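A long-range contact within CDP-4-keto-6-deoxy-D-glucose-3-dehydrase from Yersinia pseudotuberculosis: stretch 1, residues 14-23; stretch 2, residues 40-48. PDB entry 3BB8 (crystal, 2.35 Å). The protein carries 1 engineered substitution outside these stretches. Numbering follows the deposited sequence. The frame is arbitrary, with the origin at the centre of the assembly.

Stretch 1, residues 14-23: VAQYAETAMA
Stretch 2, residues 40-48: VIGTKELQL

Where two helical segments pack closely, small residues commonly let the backbones approach while larger side chains fill the space at the flanks. The contact between residues 14-23 and 40-48 illustrates this, burying 441 Å² in total. The first stretch is helical at Val-14 and Ala-15 and again through Ala-18 to Ala-21, with Gln-16 (phi/psi -98/-17) outside helix, and leaves helical geometry at Met-22 (-104/48). The second runs extended through Val-40 and Ile-41 (-117/160), reaches its N-cap at Gly-42 (-152/-156) and is helical from Thr-43 onward. The chains run in opposite senses: CA atoms pair Val-14 with Gln-47 at 6.3 Å, Ala-15 with Thr-43 at 5.0 Å and Met-22 with Gly-42 at 5.6 Å.

Close packing centres on Thr-43 (chi1 m). Its CG2 lies 3.3 Å from Ala-15 CA and 3.4 Å from Ala-15 CB, while its OG1 sits 3.3 Å from Ala-18 CB, a methyl pointing toward the second stretch.

Side-chain packing extends from this centre. Val-14 (t) places CG1 4.1 Å from Leu-46 CB and 3.6 Å from the aliphatic CG of Gln-47 (m, t), whose NE2 reaches within 3.4 Å of Ala-15 CB. Leu-46 (m, p) also meets Met-22: Leu-46 CD1 lies 3.8 Å from Met-22 SD. Met-22 (m, p, chi3 -110°) brings CG 3.9 Å from Ile-41 CG1 (Ile-41 is p, t) and 3.0 Å from Ile-41 O, a tight approach to backbone.

Polar bonding across the contact is sparse. The CA-to-CB bond of Glu-19 points away from the second stretch, but its m, m rotamer with chi3 -50° brings the carboxylate nearer, and Thr-43 OG1 donates a weak hydrogen bond to Glu-19 OE2 at 3.1 Å. Within stretch 2, Glu-45 (m, p) turns back toward the helix start, where Gly-42 N donates to Glu-45 OE1 at a very short 2.4 Å.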

# COMPACT_ATOMS: atom_id res chain seq x y z
N VAL A 14 22.14 16.53 -13.24
CA VAL A 14 21.74 15.62 -12.17
C VAL A 14 22.95 14.79 -11.77
O VAL A 14 23.29 14.71 -10.59
CB VAL A 14 20.59 14.68 -12.63
CG1 VAL A 14 20.38 13.57 -11.61
CG2 VAL A 14 19.31 15.47 -12.78
N ALA A 15 23.62 14.19 -12.75
CA ALA A 15 24.80 13.36 -12.49
C ALA A 15 25.88 14.17 -11.78
O ALA A 15 26.78 13.61 -11.15
CB ALA A 15 25.34 12.79 -13.79
N GLN A 16 25.80 15.50 -11.89
CA GLN A 16 26.78 16.38 -11.27
C GLN A 16 26.27 16.91 -9.93
O GLN A 16 27.05 17.41 -9.12
CB GLN A 16 27.10 17.54 -12.22
CG GLN A 16 27.63 17.09 -13.58
CD GLN A 16 27.72 18.22 -14.59
OE1 GLN A 16 28.02 17.99 -15.77
NE2 GLN A 16 27.46 19.45 -14.14
N TYR A 17 24.97 16.79 -9.71
CA TYR A 17 24.38 17.24 -8.45
C TYR A 17 24.57 16.09 -7.46
O TYR A 17 24.67 16.29 -6.25
CB TYR A 17 22.88 17.51 -8.62
CG TYR A 17 22.18 17.91 -7.34
CD1 TYR A 17 21.99 19.25 -7.01
CD2 TYR A 17 21.73 16.94 -6.44
CE1 TYR A 17 21.37 19.62 -5.82
CE2 TYR A 17 21.11 17.30 -5.23
CZ TYR A 17 20.94 18.64 -4.93
OH TYR A 17 20.36 19.01 -3.74
N ALA A 18 24.61 14.88 -8.01
CA ALA A 18 24.78 13.67 -7.21
C ALA A 18 26.21 13.52 -6.69
O ALA A 18 26.44 12.86 -5.68
CB ALA A 18 24.39 12.45 -8.05
N GLU A 19 27.16 14.13 -7.40
CA GLU A 19 28.56 14.06 -7.01
C GLU A 19 28.77 14.75 -5.67
O GLU A 19 29.51 14.26 -4.81
CB GLU A 19 29.44 14.74 -8.06
CG GLU A 19 29.32 14.14 -9.44
CD GLU A 19 29.35 12.63 -9.42
OE1 GLU A 19 30.26 12.06 -8.79
OE2 GLU A 19 28.45 12.01 -10.04
N THR A 20 28.11 15.88 -5.50
CA THR A 20 28.21 16.65 -4.27
C THR A 20 27.26 16.14 -3.19
O THR A 20 27.60 16.11 -2.01
CB THR A 20 27.82 18.12 -4.53
OG1 THR A 20 28.65 18.65 -5.56
CG2 THR A 20 27.99 18.94 -3.26
N ALA A 21 26.10 15.65 -3.62
CA ALA A 21 25.08 15.18 -2.69
C ALA A 21 25.26 13.78 -2.12
O ALA A 21 25.27 13.60 -0.90
CB ALA A 21 23.73 15.08 -3.39
N MET A 22 25.55 12.80 -2.94
CA MET A 22 25.72 11.42 -2.49
C MET A 22 27.21 11.09 -2.44
O MET A 22 27.63 10.04 -2.93
CB MET A 22 25.00 10.38 -3.36
CG MET A 22 23.51 10.20 -3.07
SD MET A 22 22.47 11.58 -3.56
CE MET A 22 21.98 12.24 -1.96
N ALA A 23 28.00 11.98 -1.85
CA ALA A 23 29.44 11.75 -1.73
C ALA A 23 29.77 11.27 -0.32
O ALA A 23 29.51 11.96 0.66
CB ALA A 23 30.20 13.04 -2.03
N VAL A 40 22.07 3.25 0.10
CA VAL A 40 23.26 3.65 -0.63
C VAL A 40 22.81 3.93 -2.07
O VAL A 40 22.75 3.02 -2.91
CB VAL A 40 24.34 2.54 -0.62
CG1 VAL A 40 25.53 2.95 -1.48
CG2 VAL A 40 24.80 2.28 0.82
N ILE A 41 22.47 5.18 -2.32
CA ILE A 41 22.01 5.61 -3.64
C ILE A 41 22.96 6.64 -4.24
O ILE A 41 23.72 7.29 -3.52
CB ILE A 41 20.60 6.24 -3.57
CG1 ILE A 41 20.66 7.55 -2.77
CG2 ILE A 41 19.62 5.26 -2.95
CD1 ILE A 41 19.40 8.38 -2.83
N GLY A 42 22.90 6.79 -5.56
CA GLY A 42 23.76 7.73 -6.23
C GLY A 42 23.18 8.30 -7.51
O GLY A 42 21.96 8.33 -7.71
N THR A 43 24.07 8.74 -8.39
CA THR A 43 23.71 9.34 -9.67
C THR A 43 22.63 8.58 -10.43
O THR A 43 21.62 9.16 -10.81
CB THR A 43 24.96 9.46 -10.56
OG1 THR A 43 25.96 10.23 -9.88
CG2 THR A 43 24.61 10.14 -11.87
N LYS A 44 22.85 7.29 -10.65
CA LYS A 44 21.89 6.49 -11.39
C LYS A 44 20.47 6.56 -10.79
O LYS A 44 19.51 6.79 -11.52
CB LYS A 44 22.36 5.04 -11.43
CG LYS A 44 21.66 4.20 -12.49
CD LYS A 44 22.02 4.66 -13.90
CE LYS A 44 21.47 3.71 -14.96
NZ LYS A 44 22.03 4.00 -16.31
N GLU A 45 20.36 6.37 -9.48
CA GLU A 45 19.05 6.41 -8.83
C GLU A 45 18.35 7.73 -9.08
O GLU A 45 17.21 7.75 -9.53
CB GLU A 45 19.16 6.18 -7.32
CG GLU A 45 19.54 4.76 -6.89
CD GLU A 45 20.99 4.43 -7.16
OE1 GLU A 45 21.82 5.36 -7.11
OE2 GLU A 45 21.31 3.25 -7.41
N LEU A 46 19.03 8.84 -8.79
CA LEU A 46 18.41 10.14 -8.98
C LEU A 46 18.08 10.42 -10.44
O LEU A 46 17.07 11.06 -10.73
CB LEU A 46 19.30 11.27 -8.45
CG LEU A 46 19.34 11.44 -6.93
CD1 LEU A 46 20.21 10.36 -6.31
CD2 LEU A 46 19.87 12.83 -6.58
N GLN A 47 18.91 9.93 -11.34
CA GLN A 47 18.67 10.15 -12.76
C GLN A 47 17.38 9.48 -13.21
O GLN A 47 16.49 10.15 -13.76
CB GLN A 47 19.85 9.65 -13.58
CG GLN A 47 21.12 10.49 -13.40
CD GLN A 47 22.22 10.11 -14.36
OE1 GLN A 47 22.62 8.94 -14.45
NE2 GLN A 47 22.74 11.10 -15.09
N LEU A 48 17.27 8.17 -12.98
CA LEU A 48 16.08 7.45 -13.37
C LEU A 48 14.81 8.05 -12.75
O LEU A 48 13.81 8.23 -13.44
CB LEU A 48 16.20 5.96 -13.01
CG LEU A 48 17.36 5.22 -13.67
CD1 LEU A 48 17.08 3.72 -13.65
CD2 LEU A 48 17.52 5.69 -15.11